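Local coordinates for activator of Hsp90 ATPase homologue 1/2-like C-terminal domain-containing protein (Staphylococcus saprophyticus subsp. saprophyticus, PDB 3Q6A), which is of unknown function but belongs to the AHA1 family, whose Bet v 1-like fold suggests a role in binding a hydrophobic ligand or a partner protein, at residues A19-W30 with W112-L123. Sequence-based numbering, arbitrary orientation.
Sequences AFVDPEKIGGFW and WVYMLSCLKVYL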
loop_
_atom_site.group_PDB
_atom_site.type_symbol
_atom_site.label_atom_id
_atom_site.label_comp_id
_atom_site.label_asym_id
_atom_site.label_seq_id
_atom_site.Cartn_x
_atom_site.Cartn_y
_atom_site.Cartn_z
ATOM N N ALA D 19 17.263 -1.912 6.573
ATOM C CA ALA D 19 15.994 -1.527 7.171
ATOM C C ALA D 19 15.263 -2.730 7.766
ATOM O O ALA D 19 14.576 -2.592 8.786
ATOM C CB ALA D 19 15.105 -0.827 6.121
ATOM N N PHE D 20 15.413 -3.894 7.144
ATOM C CA PHE D 20 14.754 -5.108 7.637
ATOM C C PHE D 20 15.538 -5.806 8.754
ATOM O O PHE D 20 15.002 -6.052 9.835
ATOM C CB PHE D 20 14.547 -6.139 6.511
ATOM C CG PHE D 20 13.462 -5.782 5.503
ATOM C CD1 PHE D 20 13.739 -4.965 4.399
ATOM C CD2 PHE D 20 12.175 -6.309 5.638
ATOM C CE1 PHE D 20 12.746 -4.682 3.440
ATOM C CE2 PHE D 20 11.172 -6.039 4.691
ATOM C CZ PHE D 20 11.459 -5.222 3.586
ATOM N N VAL D 21 16.809 -6.122 8.491
ATOM C CA VAL D 21 17.627 -6.852 9.462
ATOM C C VAL D 21 18.075 -6.117 10.724
ATOM O O VAL D 21 18.367 -6.755 11.737
ATOM C CB VAL D 21 18.898 -7.461 8.794
ATOM C CG1 VAL D 21 18.513 -8.298 7.578
ATOM C CG2 VAL D 21 19.874 -6.357 8.402
ATOM N N ASP D 22 18.139 -4.792 10.677
ATOM C CA ASP D 22 18.574 -4.023 11.839
ATOM C C ASP D 22 17.451 -3.837 12.854
ATOM O O ASP D 22 16.492 -3.108 12.607
ATOM C CB ASP D 22 19.091 -2.658 11.404
ATOM C CG ASP D 22 19.775 -1.906 12.531
ATOM O OD1 ASP D 22 19.262 -1.919 13.673
ATOM O OD2 ASP D 22 20.824 -1.289 12.265
ATOM N N PRO D 23 17.568 -4.479 14.027
ATOM C CA PRO D 23 16.555 -4.383 15.081
ATOM C C PRO D 23 16.072 -2.965 15.368
ATOM O O PRO D 23 14.936 -2.767 15.794
ATOM C CB PRO D 23 17.261 -4.999 16.288
ATOM C CG PRO D 23 18.130 -6.035 15.653
ATOM C CD PRO D 23 18.724 -5.265 14.497
ATOM N N GLU D 24 16.929 -1.980 15.130
ATOM C CA GLU D 24 16.567 -0.587 15.387
ATOM C C GLU D 24 15.813 0.068 14.232
ATOM O O GLU D 24 15.171 1.098 14.422
ATOM C CB GLU D 24 17.821 0.253 15.665
ATOM C CG GLU D 24 18.866 -0.415 16.550
ATOM C CD GLU D 24 19.978 0.540 16.959
ATOM O OE1 GLU D 24 20.561 1.202 16.071
ATOM O OE2 GLU D 24 20.269 0.630 18.171
ATOM N N LYS D 25 15.890 -0.526 13.042
ATOM C CA LYS D 25 15.248 0.054 11.857
ATOM C C LYS D 25 13.857 -0.488 11.516
ATOM O O LYS D 25 12.981 0.262 11.068
ATOM C CB LYS D 25 16.159 -0.124 10.629
ATOM C CG LYS D 25 17.550 0.517 10.741
ATOM C CD LYS D 25 18.339 0.283 9.458
ATOM C CE LYS D 25 19.773 0.790 9.546
ATOM N NZ LYS D 25 19.860 2.260 9.722
ATOM N N ILE D 26 13.655 -1.782 11.732
ATOM C CA ILE D 26 12.383 -2.420 11.391
ATOM C C ILE D 26 11.133 -1.731 11.945
ATOM O O ILE D 26 10.079 -1.725 11.295
ATOM C CB ILE D 26 12.384 -3.911 11.821
ATOM C CG1 ILE D 26 11.242 -4.645 11.125
ATOM C CG2 ILE D 26 12.252 -4.016 13.343
ATOM C CD1 ILE D 26 11.556 -6.083 10.761
ATOM N N GLY D 27 11.257 -1.137 13.128
ATOM C CA GLY D 27 10.128 -0.470 13.757
ATOM C C GLY D 27 9.539 0.701 12.992
ATOM O O GLY D 27 8.421 1.140 13.267
ATOM N N GLY D 28 10.281 1.211 12.021
ATOM C CA GLY D 28 9.779 2.341 11.271
ATOM C C GLY D 28 8.772 1.978 10.197
ATOM O O GLY D 28 8.155 2.874 9.623
ATOM N N PHE D 29 8.600 0.689 9.909
ATOM C CA PHE D 29 7.660 0.297 8.855
ATOM C C PHE D 29 6.986 -1.073 9.032
ATOM O O PHE D 29 6.026 -1.392 8.336
ATOM C CB PHE D 29 8.378 0.333 7.501
ATOM C CG PHE D 29 9.435 -0.743 7.344
ATOM C CD1 PHE D 29 9.155 -1.918 6.641
ATOM C CD2 PHE D 29 10.685 -0.601 7.937
ATOM C CE1 PHE D 29 10.104 -2.944 6.528
ATOM C CE2 PHE D 29 11.646 -1.619 7.838
ATOM C CZ PHE D 29 11.357 -2.796 7.130
ATOM N N TRP D 30 7.480 -1.890 9.952
ATOM C CA TRP D 30 6.897 -3.210 10.136
ATOM C C TRP D 30 6.831 -3.541 11.626
ATOM O O TRP D 30 6.295 -2.759 12.406
ATOM C CB TRP D 30 7.739 -4.225 9.371
ATOM C CG TRP D 30 7.046 -5.501 9.033
ATOM C CD1 TRP D 30 5.776 -5.873 9.374
ATOM C CD2 TRP D 30 7.588 -6.575 8.260
ATOM N NE1 TRP D 30 5.498 -7.116 8.856
ATOM C CE2 TRP D 30 6.596 -7.568 8.169
ATOM C CE3 TRP D 30 8.823 -6.794 7.636
ATOM C CZ2 TRP D 30 6.798 -8.766 7.476
ATOM C CZ3 TRP D 30 9.026 -7.972 6.952
ATOM C CH2 TRP D 30 8.018 -8.951 6.876
ATOM N N TRP D 112 1.231 -7.079 2.144
ATOM C CA TRP D 112 2.527 -6.897 1.495
ATOM C C TRP D 112 2.635 -5.526 0.871
ATOM O O TRP D 112 3.654 -4.858 1.028
ATOM C CB TRP D 112 2.749 -7.966 0.426
ATOM C CG TRP D 112 3.040 -9.322 1.001
ATOM C CD1 TRP D 112 2.243 -10.435 0.934
ATOM C CD2 TRP D 112 4.189 -9.692 1.778
ATOM N NE1 TRP D 112 2.825 -11.477 1.629
ATOM C CE2 TRP D 112 4.019 -11.046 2.155
ATOM C CE3 TRP D 112 5.346 -9.010 2.193
ATOM C CZ2 TRP D 112 4.964 -11.729 2.928
ATOM C CZ3 TRP D 112 6.283 -9.691 2.963
ATOM C CH2 TRP D 112 6.085 -11.038 3.321
ATOM N N VAL D 113 1.575 -5.087 0.191
ATOM C CA VAL D 113 1.614 -3.767 -0.437
ATOM C C VAL D 113 1.720 -2.677 0.610
ATOM O O VAL D 113 2.490 -1.747 0.459
ATOM C CB VAL D 113 0.364 -3.501 -1.288
ATOM C CG1 VAL D 113 0.437 -2.094 -1.890
ATOM C CG2 VAL D 113 0.268 -4.556 -2.400
ATOM N N TYR D 114 0.928 -2.787 1.671
ATOM C CA TYR D 114 0.987 -1.784 2.726
ATOM C C TYR D 114 2.382 -1.740 3.386
ATOM O O TYR D 114 2.962 -0.673 3.550
ATOM C CB TYR D 114 -0.075 -2.077 3.790
ATOM C CG TYR D 114 -0.151 -1.004 4.840
ATOM C CD1 TYR D 114 -0.435 0.316 4.494
ATOM C CD2 TYR D 114 0.092 -1.296 6.182
ATOM C CE1 TYR D 114 -0.470 1.330 5.467
ATOM C CE2 TYR D 114 0.057 -0.287 7.162
ATOM C CZ TYR D 114 -0.224 1.016 6.795
ATOM O OH TYR D 114 -0.279 2.004 7.761
HETATM N N MSE D 115 2.915 -2.895 3.782
HETATM C CA MSE D 115 4.234 -2.893 4.422
HETATM C C MSE D 115 5.298 -2.234 3.535
HETATM O O MSE D 115 6.115 -1.449 4.020
HETATM C CB MSE D 115 4.677 -4.325 4.779
HETATM C CG MSE D 115 6.071 -4.435 5.489
HETATM SE SE MSE D 115 7.547 -4.448 4.388
HETATM C CE MSE D 115 7.436 -6.073 3.779
ATOM N N LEU D 116 5.273 -2.541 2.245
ATOM C CA LEU D 116 6.262 -1.996 1.308
ATOM C C LEU D 116 6.046 -0.497 1.122
ATOM O O LEU D 116 6.998 0.247 0.859
ATOM C CB LEU D 116 6.194 -2.760 -0.039
ATOM C CG LEU D 116 6.716 -4.210 0.033
ATOM C CD1 LEU D 116 6.432 -4.971 -1.260
ATOM C CD2 LEU D 116 8.224 -4.172 0.321
ATOM N N SER D 117 4.798 -0.039 1.263
ATOM C CA SER D 117 4.507 1.394 1.148
ATOM C C SER D 117 5.046 2.092 2.378
ATOM O O SER D 117 5.604 3.177 2.287
ATOM C CB SER D 117 2.990 1.648 1.043
ATOM O OG SER D 117 2.501 1.073 -0.150
ATOM N N CYS D 118 4.869 1.470 3.538
ATOM C CA CYS D 118 5.391 2.028 4.780
ATOM C C CYS D 118 6.919 2.045 4.674
ATOM O O CYS D 118 7.572 2.983 5.121
ATOM C CB CYS D 118 4.983 1.161 5.965
ATOM S SG CYS D 118 3.218 1.205 6.327
ATOM N N LEU D 119 7.478 0.986 4.097
ATOM C CA LEU D 119 8.928 0.900 3.917
ATOM C C LEU D 119 9.430 2.090 3.088
ATOM O O LEU D 119 10.359 2.803 3.492
ATOM C CB LEU D 119 9.286 -0.404 3.213
ATOM C CG LEU D 119 10.756 -0.548 2.814
ATOM C CD1 LEU D 119 11.620 -0.623 4.078
ATOM C CD2 LEU D 119 10.938 -1.749 1.923
ATOM N N LYS D 120 8.799 2.302 1.940
ATOM C CA LYS D 120 9.171 3.372 1.013
ATOM C C LYS D 120 9.138 4.746 1.678
ATOM O O LYS D 120 10.081 5.555 1.541
ATOM C CB LYS D 120 8.248 3.325 -0.208
ATOM C CG LYS D 120 8.559 4.360 -1.301
ATOM C CD LYS D 120 7.554 4.289 -2.440
ATOM C CE LYS D 120 7.855 5.323 -3.539
ATOM N NZ LYS D 120 9.134 5.027 -4.300
ATOM N N VAL D 121 8.068 5.011 2.420
ATOM C CA VAL D 121 7.940 6.285 3.105
ATOM C C VAL D 121 9.005 6.469 4.188
ATOM O O VAL D 121 9.582 7.549 4.329
ATOM C CB VAL D 121 6.564 6.417 3.769
ATOM C CG1 VAL D 121 6.480 7.735 4.522
ATOM C CG2 VAL D 121 5.474 6.320 2.707
ATOM N N TYR D 122 9.256 5.416 4.960
ATOM C CA TYR D 122 10.247 5.492 6.028
ATOM C C TYR D 122 11.658 5.784 5.495
ATOM O O TYR D 122 12.373 6.623 6.051
ATOM C CB TYR D 122 10.235 4.188 6.839
ATOM C CG TYR D 122 11.406 4.002 7.787
ATOM C CD1 TYR D 122 11.607 4.875 8.854
ATOM C CD2 TYR D 122 12.317 2.958 7.604
ATOM C CE1 TYR D 122 12.697 4.718 9.724
ATOM C CE2 TYR D 122 13.412 2.789 8.472
ATOM C CZ TYR D 122 13.592 3.678 9.524
ATOM O OH TYR D 122 14.680 3.548 10.369
ATOM N N LEU D 123 12.050 5.109 4.425
ATOM C CA LEU D 123 13.388 5.300 3.853
ATOM C C LEU D 123 13.537 6.546 2.975
ATOM O O LEU D 123 14.623 7.127 2.895
ATOM C CB LEU D 123 13.799 4.064 3.053
ATOM C CG LEU D 123 13.983 2.788 3.894
ATOM C CD1 LEU D 123 14.327 1.597 2.999
ATOM C CD2 LEU D 123 15.079 3.034 4.927
HETATM O O HOH W 1 6.403 3.895 7.557
#
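In this helix-grip (Bet v 1-like) fold the long C-terminal helix packs against the end of helix 13-21 and the turns after it, and Phe29 of those turns lies against Met115, Leu119 and Tyr122 of the helix. Leu119 CD1 sits squarely over one face of the Phe29 ring, 3.6 Å from its centroid. At the edge of the same ring selenomethionine Met115 brings its SE to 3.7 Å from Phe29 CE1, a Met-aromatic contact. Met115 serves two more rings: its CG lies over the five-membered ring of Trp30, touching Trp30 CD2 at 3.8 Å, and its CE meets the edge of Phe20. Bends at chi2 (-84°) and chi3 (-75°) set the chain among the three rings. Toward the helix's C-terminal end, Gly28 CA rests on one face of Tyr122, 4.1 Å from the ring centroid, where the absence of a side chain permits the close approach. No direct hydrogen bond crosses; instead one water donates to both Gly28 O and Cys118 O, 2.9 Å from each. Cohesion therefore comes mainly from dispersion and CH-pi contacts in a buried apolar interface; Phe29 O, buried here against Cys118 CB, has no hydrogen-bonding partner in the model.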